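Local coordinates for periplasmic binding protein component of an ABC type zinc uptake transporter (Synechocystis sp., PDB 2OV3), which binds zinc in the periplasm and probably hands it to the membrane permease of an ABC transporter for uptake into the cell, at the zinc ion site. Sequence-based numbering; all coordinates share one arbitrary frame.

The zinc ion site. Residues 37, 62, 99, 101, 103, 165, 167, 183. With ZN (zinc ion), chain B.
This is the cargo site of a family 9 bacterial solute-binding protein, neither structural nor catalytic nor adventitious: three histidines from well-separated stretches of the chain converge on the zinc, and a water completes a near-tetrahedral shell, which would suit an ion that is bound and later handed on. Each histidine presents NE2. His37 comes from the 3-10 helix 36-38, its CG anti to the carbonyl carbon (chi1 -67°), and puts NE2 2.3 Å from ZN. His101 reaches in from a loop, also with NE2 2.3 Å from ZN. His165 follows strand 160-163 and swings CG anti to its backbone N (chi1 -166°), leaving NE2 2.4 Å from ZN. Water 1, its O 2.3 Å from ZN, takes the remaining corner; the N-Zn-N angles all fall below the tetrahedral value, the smallest being 94° between His37 NE2 and His165 NE2, while those to the water are wider.

His165 ND1 donates a long but fairly straight hydrogen bond, in its ring plane, to Glu183 OE1 at 3.3 Å, but that oxygen is approached from above the carboxylate plane and the glutamate is poorly ordered, so its hold looks loose. An alanine in place of His165 would remove this imidazole ligand and would probably weaken zinc binding. The His101 ring is held more firmly, with Ser167 CA over the centre of one face and Asp99 OD1 near its plane. His101 CB lies over one face of the Trp103 indole, toward the rim, and Trp103 CZ3 likewise over Phe62. Asp99 would probably make His101 a more electron-rich ligand: its OD1 accepts hydrogen bonds from the backbone N of His101 (3.0 Å), nearly along its C-O axis, and, with its syn lone pair, from ring ND1 (2.5 Å).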
# COMPACT_ATOMS: atom_id res chain seq x y z
N HIS A 37 10.77 -2.87 2.27
CA HIS A 37 11.11 -4.26 2.47
C HIS A 37 12.57 -4.48 2.88
O HIS A 37 12.91 -5.49 3.48
CB HIS A 37 10.71 -5.05 1.23
CG HIS A 37 9.23 -5.11 1.01
ND1 HIS A 37 8.37 -5.75 1.88
CD2 HIS A 37 8.44 -4.58 0.04
CE1 HIS A 37 7.13 -5.62 1.46
NE2 HIS A 37 7.14 -4.92 0.34
N PHE A 62 4.67 -6.83 8.08
CA PHE A 62 5.32 -5.78 7.31
C PHE A 62 6.47 -5.15 8.08
O PHE A 62 7.47 -4.75 7.50
CB PHE A 62 4.33 -4.69 6.96
CG PHE A 62 4.85 -3.68 5.98
CD1 PHE A 62 5.14 -4.06 4.68
CD2 PHE A 62 4.94 -2.33 6.32
CE1 PHE A 62 5.51 -3.10 3.72
CE2 PHE A 62 5.31 -1.36 5.38
CZ PHE A 62 5.59 -1.75 4.07
N ASP A 99 0.20 -11.38 2.29
CA ASP A 99 0.54 -10.19 1.52
C ASP A 99 0.17 -8.98 2.38
O ASP A 99 -1.00 -8.76 2.69
CB ASP A 99 -0.27 -10.18 0.23
CG ASP A 99 0.12 -9.04 -0.69
OD1 ASP A 99 0.50 -7.98 -0.18
OD2 ASP A 99 0.03 -9.21 -1.92
N HIS A 101 0.41 -5.58 1.65
CA HIS A 101 -0.08 -4.40 0.94
C HIS A 101 -1.59 -4.17 0.99
O HIS A 101 -2.21 -3.95 -0.06
CB HIS A 101 0.35 -4.47 -0.54
CG HIS A 101 1.77 -4.91 -0.75
ND1 HIS A 101 2.12 -6.24 -0.88
CD2 HIS A 101 2.92 -4.21 -0.84
CE1 HIS A 101 3.43 -6.33 -1.04
NE2 HIS A 101 3.93 -5.11 -1.02
N TRP A 103 -3.00 -1.61 2.44
CA TRP A 103 -3.24 -0.18 2.49
C TRP A 103 -3.58 0.44 1.12
O TRP A 103 -3.81 1.65 1.01
CB TRP A 103 -2.03 0.55 3.13
CG TRP A 103 -0.83 0.67 2.24
CD1 TRP A 103 -0.62 1.61 1.28
CD2 TRP A 103 0.31 -0.20 2.20
NE1 TRP A 103 0.57 1.39 0.63
CE2 TRP A 103 1.16 0.27 1.17
CE3 TRP A 103 0.69 -1.35 2.92
CZ2 TRP A 103 2.38 -0.35 0.85
CZ3 TRP A 103 1.89 -1.97 2.60
CH2 TRP A 103 2.72 -1.47 1.57
N HIS A 165 6.95 -4.50 -8.96
CA HIS A 165 6.73 -4.96 -7.58
C HIS A 165 5.26 -5.32 -7.37
O HIS A 165 4.37 -4.53 -7.70
CB HIS A 165 7.11 -3.85 -6.60
CG HIS A 165 7.24 -4.32 -5.18
ND1 HIS A 165 8.36 -4.97 -4.72
CD2 HIS A 165 6.38 -4.25 -4.14
CE1 HIS A 165 8.17 -5.30 -3.45
NE2 HIS A 165 6.98 -4.88 -3.08
N SER A 167 2.64 -5.02 -5.41
CA SER A 167 2.05 -4.35 -4.27
C SER A 167 0.61 -3.97 -4.52
O SER A 167 0.04 -3.21 -3.75
CB SER A 167 2.84 -3.09 -3.94
OG SER A 167 2.60 -2.11 -4.92
N GLU A 183 8.97 -8.93 -10.45
CA GLU A 183 9.80 -9.34 -9.33
C GLU A 183 9.14 -10.44 -8.51
O GLU A 183 7.91 -10.52 -8.43
CB GLU A 183 10.07 -8.13 -8.43
CG GLU A 183 10.96 -8.42 -7.21
CD GLU A 183 10.86 -7.32 -6.17
OE1 GLU A 183 10.83 -6.13 -6.55
OE2 GLU A 183 10.84 -7.64 -4.96
ZN ZN B . 5.88 -3.84 -1.19
O HOH W 1 5.85 -1.60 -1.43